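Local coordinates for putative branched-chain amino acid transport system substrate-binding protein (Rhodopseudomonas palustris, PDB 3TX6) that probably serves as the periplasmic solute-binding component of an ABC transporter for aromatic acids such as p-coumarate, and here binds 3-(4-hydroxyphenyl)pyruvate, at residues 285-297 with 316-330. Numbering follows the deposited sequence. Where two conformers were deposited one is given.
With ENO (3-(4-hydroxy-phenyl)pyruvic acid), chain D.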
ATOM      1  N   ALA A 285       0.039   5.005  -7.037  1.00 13.68           N
ATOM      2  CA  ALA A 285      -0.860   4.067  -7.635  1.00 13.94           C
ATOM      3  C   ALA A 285      -2.061   3.779  -6.752  1.00 13.45           C
ATOM      4  O   ALA A 285      -3.140   3.504  -7.283  1.00 13.74           O
ATOM      5  CB  ALA A 285      -0.100   2.796  -7.999  1.00 16.04           C
ATOM      6  N   HIS A 286      -1.910   3.798  -5.433  1.00 15.00           N
ATOM      7  CA  HIS A 286      -3.058   3.484  -4.578  1.00 13.66           C
ATOM      8  C   HIS A 286      -4.135   4.538  -4.648  1.00 14.14           C
ATOM      9  O   HIS A 286      -5.312   4.177  -4.714  1.00 14.20           O
ATOM     10  CB  HIS A 286      -2.664   3.208  -3.137  1.00 15.40           C
ATOM     11  CG  HIS A 286      -1.726   2.058  -2.965  1.00 16.45           C
ATOM     12  ND1 HIS A 286      -1.821   0.880  -3.659  1.00 17.70           N
ATOM     13  CD2 HIS A 286      -0.630   1.931  -2.119  1.00 16.84           C
ATOM     14  CE1 HIS A 286      -0.824   0.050  -3.242  1.00 17.38           C
ATOM     15  NE2 HIS A 286      -0.103   0.689  -2.316  1.00 20.53           N
ATOM     16  N   SER A 287      -3.781   5.827  -4.603  1.00 14.43           N
ATOM     17  CA  SER A 287      -4.806   6.851  -4.773  1.00 15.99           C
ATOM     18  C   SER A 287      -5.394   6.848  -6.196  1.00 14.74           C
ATOM     19  O   SER A 287      -6.608   6.924  -6.373  1.00 14.70           O
ATOM     20  CB  SER A 287      -4.364   8.258  -4.335  1.00 17.45           C
ATOM     21  OG  SER A 287      -3.282   8.606  -5.049  1.00 19.57           O
ATOM     22  N   PHE A 288      -4.550   6.706  -7.212  1.00 13.68           N
ATOM     23  CA  PHE A 288      -5.017   6.581  -8.588  1.00 15.18           C
ATOM     24  C   PHE A 288      -6.023   5.428  -8.723  1.00 14.36           C
ATOM     25  O   PHE A 288      -7.086   5.580  -9.323  1.00 15.73           O
ATOM     26  CB  PHE A 288      -3.821   6.393  -9.515  1.00 15.40           C
ATOM     27  CG  PHE A 288      -4.161   6.299 -10.961  1.00 15.32           C
ATOM     28  CD1 PHE A 288      -4.269   7.454 -11.729  1.00 16.24           C
ATOM     29  CD2 PHE A 288      -4.309   5.084 -11.585  1.00 15.34           C
ATOM     30  CE1 PHE A 288      -4.526   7.397 -13.068  1.00 17.82           C
ATOM     31  CE2 PHE A 288      -4.554   5.030 -12.950  1.00 16.79           C
ATOM     32  CZ  PHE A 288      -4.682   6.186 -13.677  1.00 19.25           C
ATOM     33  N   ASP A 289      -5.659   4.274  -8.173  1.00 14.03           N
ATOM     34  CA  ASP A 289      -6.499   3.080  -8.301  1.00 15.23           C
ATOM     35  C   ASP A 289      -7.810   3.236  -7.524  1.00 13.59           C
ATOM     36  O   ASP A 289      -8.830   2.713  -7.936  1.00 15.17           O
ATOM     37  CB  ASP A 289      -5.753   1.870  -7.797  1.00 14.55           C
ATOM     38  CG  ASP A 289      -4.643   1.430  -8.722  1.00 16.12           C
ATOM     39  OD1 ASP A 289      -4.534   1.999  -9.830  1.00 16.45           O
ATOM     40  OD2 ASP A 289      -3.929   0.475  -8.356  1.00 15.68           O
ATOM     41  N   ALA A 290      -7.774   3.930  -6.382  1.00 13.70           N
ATOM     42  CA  ALA A 290      -8.994   4.156  -5.631  1.00 13.33           C
ATOM     43  C   ALA A 290     -10.040   4.861  -6.519  1.00 13.32           C
ATOM     44  O   ALA A 290     -11.256   4.558  -6.472  1.00 13.61           O
ATOM     45  CB  ALA A 290      -8.744   4.937  -4.347  1.00 14.81           C
ATOM     46  N   PHE A 291      -9.596   5.794  -7.351  1.00 13.98           N
ATOM     47  CA  PHE A 291     -10.486   6.459  -8.306  1.00 13.70           C
ATOM     48  C   PHE A 291     -10.913   5.557  -9.438  1.00 16.37           C
ATOM     49  O   PHE A 291     -12.031   5.706  -9.918  1.00 15.32           O
ATOM     50  CB  PHE A 291      -9.897   7.779  -8.795  1.00 13.93           C
ATOM     51  CG  PHE A 291     -10.027   8.906  -7.772  1.00 15.47           C
ATOM     52  CD1 PHE A 291      -9.145   8.995  -6.689  1.00 15.45           C
ATOM     53  CD2 PHE A 291     -11.029   9.851  -7.895  1.00 15.98           C
ATOM     54  CE1 PHE A 291      -9.281  10.008  -5.766  1.00 15.66           C
ATOM     55  CE2 PHE A 291     -11.153  10.877  -6.978  1.00 19.51           C
ATOM     56  CZ  PHE A 291     -10.279  10.971  -5.925  1.00 15.96           C
ATOM     57  N   LYS A 292     -10.044   4.657  -9.895  1.00 16.28           N
ATOM     58  CA  LYS A 292     -10.468   3.644 -10.865  1.00 18.14           C
ATOM     59  C   LYS A 292     -11.593   2.805 -10.254  1.00 15.25           C
ATOM     60  O   LYS A 292     -12.568   2.490 -10.940  1.00 15.80           O
ATOM     61  CB  LYS A 292      -9.303   2.749 -11.301  1.00 18.18           C
ATOM     62  CG  LYS A 292      -8.251   3.430 -12.174  1.00 20.84           C
ATOM     63  CD  LYS A 292      -8.847   3.904 -13.503  1.00 23.76           C
ATOM     64  CE  LYS A 292      -7.794   4.363 -14.489  1.00 24.92           C
ATOM     65  NZ  LYS A 292      -8.297   4.775 -15.847  1.00 33.00           N
ATOM     66  N   VAL A 293     -11.507   2.474  -8.953  1.00 15.19           N
ATOM     67  CA  VAL A 293     -12.613   1.745  -8.295  1.00 14.09           C
ATOM     68  C   VAL A 293     -13.891   2.580  -8.318  1.00 13.58           C
ATOM     69  O   VAL A 293     -14.980   2.066  -8.642  1.00 15.43           O
ATOM     70  CB  VAL A 293     -12.214   1.262  -6.872  1.00 13.98           C
ATOM     71  CG1 VAL A 293     -13.430   0.767  -6.079  1.00 14.78           C
ATOM     72  CG2 VAL A 293     -11.100   0.241  -6.949  1.00 16.67           C
ATOM     73  N   LEU A 294     -13.769   3.869  -7.961  1.00 13.14           N
ATOM     74  CA  LEU A 294     -14.901   4.766  -8.034  1.00 13.80           C
ATOM     75  C   LEU A 294     -15.511   4.882  -9.441  1.00 13.88           C
ATOM     76  O   LEU A 294     -16.743   4.960  -9.567  1.00 15.00           O
ATOM     77  CB  LEU A 294     -14.573   6.148  -7.488  1.00 15.25           C
ATOM     78  CG  LEU A 294     -14.258   6.220  -5.986  1.00 15.39           C
ATOM     79  CD1 LEU A 294     -14.100   7.687  -5.554  1.00 20.11           C
ATOM     80  CD2 LEU A 294     -15.311   5.478  -5.169  1.00 18.17           C
ATOM     81  N   GLU A 295     -14.699   4.897 -10.489  1.00 15.42           N
ATOM     82  CA  GLU A 295     -15.249   4.907 -11.838  1.00 15.96           C
ATOM     83  C   GLU A 295     -16.151   3.694 -12.143  1.00 15.95           C
ATOM     84  O   GLU A 295     -17.040   3.828 -12.967  1.00 15.77           O
ATOM     85  CB  GLU A 295     -14.142   4.971 -12.890  1.00 19.87           C
ATOM     86  CG  GLU A 295     -13.459   6.314 -12.990  1.00 18.19           C
ATOM     87  CD  GLU A 295     -12.404   6.289 -14.089  1.00 26.40           C
ATOM     88  OE1 GLU A 295     -12.570   5.583 -15.118  1.00 36.54           O
ATOM     89  OE2 GLU A 295     -11.404   6.945 -13.965  1.00 24.92           O
ATOM     90  N   ARG A 296     -15.924   2.556 -11.485  1.00 16.18           N
ATOM     91  CA  ARG A 296     -16.786   1.359 -11.621  1.00 16.61           C
ATOM     92  C   ARG A 296     -18.001   1.435 -10.706  1.00 16.81           C
ATOM     93  O   ARG A 296     -19.128   1.141 -11.150  1.00 19.02           O
ATOM     94  CB  ARG A 296     -16.044   0.050 -11.245  1.00 20.51           C
ATOM     95  CG  ARG A 296     -15.193  -0.499 -12.341  1.00 27.28           C
ATOM     96  CD  ARG A 296     -16.006  -1.128 -13.469  1.00 22.82           C
ATOM     97  NE  ARG A 296     -16.761  -2.338 -13.167  1.00 24.66           N
ATOM     98  CZ  ARG A 296     -16.291  -3.599 -13.214  1.00 22.69           C
ATOM     99  NH1 ARG A 296     -15.035  -3.884 -13.495  1.00 22.41           N
ATOM    100  NH2 ARG A 296     -17.100  -4.593 -12.949  1.00 21.46           N
ATOM    101  N   VAL A 297     -17.795   1.800  -9.432  1.00 15.82           N
ATOM    102  CA  VAL A 297     -18.868   1.590  -8.479  1.00 14.99           C
ATOM    103  C   VAL A 297     -19.831   2.795  -8.412  1.00 15.81           C
ATOM    104  O   VAL A 297     -21.008   2.646  -8.120  1.00 17.74           O
ATOM    105  CB  VAL A 297     -18.390   1.233  -7.066  1.00 15.74           C
ATOM    106  CG1 VAL A 297     -17.674  -0.114  -7.018  1.00 17.74           C
ATOM    107  CG2 VAL A 297     -17.605   2.337  -6.384  1.00 16.49           C
ATOM    108  N   ILE A 316     -22.931   2.408  -2.770  0.50 14.92           N
ATOM    109  CA  ILE A 316     -21.507   2.233  -3.014  0.50 13.85           C
ATOM    110  C   ILE A 316     -20.997   0.971  -2.323  0.50 13.62           C
ATOM    111  O   ILE A 316     -20.262   0.171  -2.917  0.50 15.21           O
ATOM    112  CB  ILE A 316     -20.693   3.470  -2.607  0.50 13.71           C
ATOM    113  CG1 ILE A 316     -21.059   4.626  -3.544  0.50 13.75           C
ATOM    114  CG2 ILE A 316     -19.189   3.171  -2.599  0.50 14.09           C
ATOM    115  CD1 ILE A 316     -20.435   5.950  -3.182  0.50 13.30           C
ATOM    116  N   ARG A 317     -21.337   0.834  -1.043  1.00 15.34           N
ATOM    117  CA  ARG A 317     -20.948  -0.369  -0.276  1.00 14.05           C
ATOM    118  C   ARG A 317     -21.335  -1.651  -1.014  1.00 14.03           C
ATOM    119  O   ARG A 317     -20.530  -2.569  -1.159  1.00 16.49           O
ATOM    120  CB  ARG A 317     -21.572  -0.378   1.099  1.00 14.87           C
ATOM    121  CG  ARG A 317     -21.058  -1.484   2.018  1.00 15.22           C
ATOM    122  CD  ARG A 317     -21.741  -1.480   3.402  1.00 14.86           C
ATOM    123  NE  ARG A 317     -23.147  -1.893   3.388  1.00 17.22           N
ATOM    124  CZ  ARG A 317     -23.567  -3.161   3.440  1.00 19.69           C
ATOM    125  NH1 ARG A 317     -22.702  -4.162   3.440  1.00 22.95           N
ATOM    126  NH2 ARG A 317     -24.859  -3.446   3.438  1.00 26.36           N
ATOM    127  N   LYS A 318     -22.581  -1.720  -1.451  1.00 15.52           N
ATOM    128  CA  LYS A 318     -23.046  -2.914  -2.157  1.00 16.15           C
ATOM    129  C   LYS A 318     -22.356  -3.063  -3.525  1.00 15.57           C
ATOM    130  O   LYS A 318     -22.036  -4.181  -3.924  1.00 16.78           O
ATOM    131  CB  LYS A 318     -24.571  -2.917  -2.328  1.00 18.24           C
ATOM    132  CG  LYS A 318     -25.340  -2.984  -1.025  1.00 22.68           C
ATOM    133  CD  LYS A 318     -25.214  -4.314  -0.309  1.00 33.46           C
ATOM    134  CE  LYS A 318     -26.432  -4.610   0.570  1.00 42.97           C
ATOM    135  NZ  LYS A 318     -26.283  -5.906   1.310  1.00 62.27           N
ATOM    136  N   ALA A 319     -22.087  -1.956  -4.207  1.00 16.36           N
ATOM    137  CA  ALA A 319     -21.437  -2.000  -5.524  1.00 15.72           C
ATOM    138  C   ALA A 319     -19.998  -2.468  -5.451  1.00 16.03           C
ATOM    139  O   ALA A 319     -19.499  -3.132  -6.374  1.00 16.88           O
ATOM    140  CB  ALA A 319     -21.555  -0.684  -6.221  1.00 15.57           C
ATOM    141  N   LEU A 320     -19.344  -2.197  -4.331  1.00 14.91           N
ATOM    142  CA  LEU A 320     -17.970  -2.707  -4.141  1.00 14.47           C
ATOM    143  C   LEU A 320     -17.887  -4.209  -4.190  1.00 16.17           C
ATOM    144  O   LEU A 320     -16.864  -4.761  -4.587  1.00 18.44           O
ATOM    145  CB  LEU A 320     -17.323  -2.201  -2.827  1.00 15.36           C
ATOM    146  CG  LEU A 320     -16.927  -0.724  -2.760  1.00 15.04           C
ATOM    147  CD1 LEU A 320     -16.760  -0.276  -1.313  1.00 17.74           C
ATOM    148  CD2 LEU A 320     -15.669  -0.496  -3.601  1.00 17.15           C
ATOM    149  N   VAL A 321     -18.960  -4.885  -3.801  0.50 16.93           N
ATOM    150  CA  VAL A 321     -18.941  -6.347  -3.815  0.50 18.00           C
ATOM    151  C   VAL A 321     -19.765  -6.962  -4.961  0.50 18.14           C
ATOM    152  O   VAL A 321     -19.711  -8.183  -5.164  0.50 25.48           O
ATOM    153  CB  VAL A 321     -19.391  -6.910  -2.457  0.50 15.21           C
ATOM    154  CG1 VAL A 321     -18.436  -6.465  -1.337  0.50 16.34           C
ATOM    155  CG2 VAL A 321     -20.828  -6.504  -2.185  0.50 18.25           C
ATOM    156  N   SER A 322     -20.546  -6.152  -5.681  1.00 16.34           N
ATOM    157  CA  SER A 322     -21.254  -6.645  -6.889  1.00 17.62           C
ATOM    158  C   SER A 322     -20.485  -6.459  -8.186  1.00 16.56           C
ATOM    159  O   SER A 322     -20.626  -7.265  -9.111  1.00 19.09           O
ATOM    160  CB  SER A 322     -22.663  -6.018  -7.037  1.00 18.59           C
ATOM    161  OG  SER A 322     -22.628  -4.621  -7.295  1.00 20.56           O
ATOM    162  N   GLU A 323     -19.628  -5.449  -8.236  1.00 18.05           N
ATOM    163  CA  GLU A 323     -18.831  -5.184  -9.417  1.00 16.84           C
ATOM    164  C   GLU A 323     -17.521  -5.970  -9.343  1.00 15.62           C
ATOM    165  O   GLU A 323     -16.667  -5.697  -8.507  1.00 20.47           O
ATOM    166  CB  GLU A 323     -18.529  -3.691  -9.534  1.00 17.43           C
ATOM    167  CG  GLU A 323     -19.728  -2.839  -9.873  1.00 21.59           C
ATOM    168  CD  GLU A 323     -20.241  -3.087 -11.288  1.00 20.13           C
ATOM    169  OE1 GLU A 323     -19.438  -2.942 -12.246  1.00 22.82           O
ATOM    170  OE2 GLU A 323     -21.452  -3.400 -11.444  1.00 22.93           O
ATOM    171  N   LYS A 324     -17.326  -6.885 -10.271  1.00 16.67           N
ATOM    172  CA  LYS A 324     -16.196  -7.811 -10.226  1.00 16.22           C
ATOM    173  C   LYS A 324     -15.112  -7.445 -11.236  1.00 16.64           C
ATOM    174  O   LYS A 324     -15.386  -6.852 -12.266  1.00 16.32           O
ATOM    175  CB  LYS A 324     -16.666  -9.239 -10.491  1.00 19.59           C
ATOM    176  CG  LYS A 324     -17.628  -9.814  -9.439  1.00 23.31           C
ATOM    177  CD  LYS A 324     -17.053  -9.878  -8.045  1.00 28.69           C
ATOM    178  CE  LYS A 324     -18.099 -10.355  -7.026  1.00 28.78           C
ATOM    179  NZ  LYS A 324     -17.602 -10.333  -5.637  1.00 30.23           N
ATOM    180  N   ASP A 325     -13.871  -7.815 -10.922  1.00 16.31           N
ATOM    181  CA  ASP A 325     -12.725  -7.646 -11.844  1.00 16.34           C
ATOM    182  C   ASP A 325     -12.546  -6.168 -12.225  1.00 16.21           C
ATOM    183  O   ASP A 325     -12.576  -5.771 -13.398  1.00 15.92           O
ATOM    184  CB  ASP A 325     -12.844  -8.562 -13.067  1.00 14.98           C
ATOM    185  CG  ASP A 325     -12.780 -10.023 -12.699  1.00 17.72           C
ATOM    186  OD1 ASP A 325     -11.766 -10.429 -12.110  1.00 22.66           O
ATOM    187  OD2 ASP A 325     -13.740 -10.767 -12.964  1.00 22.37           O
ATOM    188  N   ILE A 326     -12.355  -5.352 -11.197  1.00 15.85           N
ATOM    189  CA  ILE A 326     -12.107  -3.912 -11.375  1.00 16.06           C
ATOM    190  C   ILE A 326     -10.602  -3.738 -11.684  1.00 16.61           C
ATOM    191  O   ILE A 326      -9.745  -3.938 -10.826  1.00 17.90           O
ATOM    192  CB  ILE A 326     -12.494  -3.107 -10.111  1.00 17.35           C
ATOM    193  CG1 ILE A 326     -13.952  -3.291  -9.768  1.00 17.90           C
ATOM    194  CG2 ILE A 326     -12.152  -1.624 -10.319  1.00 22.03           C
ATOM    195  CD1 ILE A 326     -14.406  -2.677  -8.450  1.00 21.45           C
ATOM    196  N   ALA A 327     -10.311  -3.336 -12.917  1.00 15.66           N
ATOM    197  CA  ALA A 327      -8.944  -3.226 -13.388  1.00 15.40           C
ATOM    198  C   ALA A 327      -8.302  -1.938 -12.909  1.00 19.24           C
ATOM    199  O   ALA A 327      -8.874  -0.878 -13.055  1.00 23.32           O
ATOM    200  CB  ALA A 327      -8.845  -3.385 -14.900  1.00 20.72           C
ATOM    201  N   ALA A 328      -7.124  -2.046 -12.300  1.00 17.25           N
ATOM    202  CA  ALA A 328      -6.382  -0.848 -11.837  1.00 15.79           C
ATOM    203  C   ALA A 328      -4.893  -1.078 -12.025  1.00 15.53           C
ATOM    204  O   ALA A 328      -4.467  -2.150 -12.491  1.00 15.77           O
ATOM    205  CB  ALA A 328      -6.727  -0.511 -10.377  1.00 18.61           C
ATOM    206  N   SER A 329      -4.090  -0.074 -11.715  1.00 15.96           N
ATOM    207  CA  SER A 329      -2.644  -0.190 -11.982  1.00 16.50           C
ATOM    208  C   SER A 329      -1.958  -1.242 -11.111  1.00 13.46           C
ATOM    209  O   SER A 329      -0.958  -1.864 -11.527  1.00 16.58           O
ATOM    210  CB  SER A 329      -1.934   1.160 -11.838  1.00 15.64           C
ATOM    211  OG  SER A 329      -1.878   1.561 -10.505  1.00 16.83           O
ATOM    212  N   GLN A 330      -2.503  -1.486  -9.911  1.00 15.25           N
ATOM    213  CA  GLN A 330      -1.864  -2.401  -8.953  1.00 15.32           C
ATOM    214  C   GLN A 330      -2.451  -3.813  -8.893  1.00 15.90           C
ATOM    215  O   GLN A 330      -1.934  -4.649  -8.155  1.00 16.88           O
ATOM    216  CB  GLN A 330      -1.888  -1.757  -7.558  1.00 16.12           C
ATOM    217  CG  GLN A 330      -1.034  -0.495  -7.478  1.00 16.69           C
ATOM    218  CD  GLN A 330       0.443  -0.829  -7.365  1.00 15.56           C
ATOM    219  OE1 GLN A 330       0.960  -1.584  -8.210  1.00 17.31           O
ATOM    220  NE2 GLN A 330       1.141  -0.321  -6.327  1.00 15.54           N
TER
HETATM  221  O4  ENO D 386       1.263   0.494   5.781  1.00 19.20           O
HETATM  222  C9  ENO D 386       1.839   1.406   2.545  1.00 16.67           C
HETATM  223  C8  ENO D 386       1.374   1.007   1.309  1.00 17.51           C
HETATM  224  C7  ENO D 386       1.756  -0.225   0.755  1.00 17.59           C
HETATM  225  C6  ENO D 386       2.531  -1.075   1.519  1.00 16.77           C
HETATM  226  C5  ENO D 386       3.023  -0.680   2.759  1.00 18.95           C
HETATM  227  C4  ENO D 386       2.669   0.569   3.299  1.00 16.72           C
HETATM  228  O3  ENO D 386       1.237  -0.586  -0.482  1.00 25.70           O
HETATM  229  C3  ENO D 386       3.245   1.039   4.605  1.00 20.31           C
HETATM  230  C2  ENO D 386       2.447   0.868   5.840  1.00 19.53           C
HETATM  231  C1  ENO D 386       3.065   1.275   7.094  1.00 19.53           C
HETATM  232  O2  ENO D 386       2.379   1.186   8.134  1.00 18.36           O
HETATM  233  O1  ENO D 386       4.259   1.698   7.124  1.00 20.01           O
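D289 pins the chain at S329 and Q330 with its carboxylate. OD1 takes two donors from S329 on opposite faces of the carboxylate plane: OG, at 2.8 Å on the syn side, and the backbone N. OD2 accepts the backbone N of Q330, again syn, at 2.9 Å. Three bonds therefore hold this buried carboxylate, while A328 CB presses on its carbon, D289 CG, at 3.3 Å.

Further along the helix the contact is apolar and close. V293 splits its methyls: CG1, anti to the backbone N (chi1 168°), meets L320 CD2 at 3.6 Å, and CG2 reaches I326 CG2. V297 settles on A319, CB to CB 3.8 Å; the axes of segments 285-297 and 316-322 run at 98° to each other.

The solvent side is polar and more exposed. R296, bent at chi2 and chi3, brings NE and NH2 side-on to a single oxygen, E323 OE1, in a salt bridge (NE to OE1 2.9 Å); guanidinium and carboxylate planes stand 86° apart. NH2 also donates to K324 O at 2.9 Å, NH1 adds weak bonds to the K324 and D325 carbonyls, and I326 CG1 lies over one guanidinium face.

At the inner end, H286 NE2 hydrogen-bonds the ligand phenol oxygen O3 at 2.6 Å, with Q282 also binding the ligand, so this helix, with 323-330 running alongside it, lines the ligand pocket of a periplasmic binding protein fold.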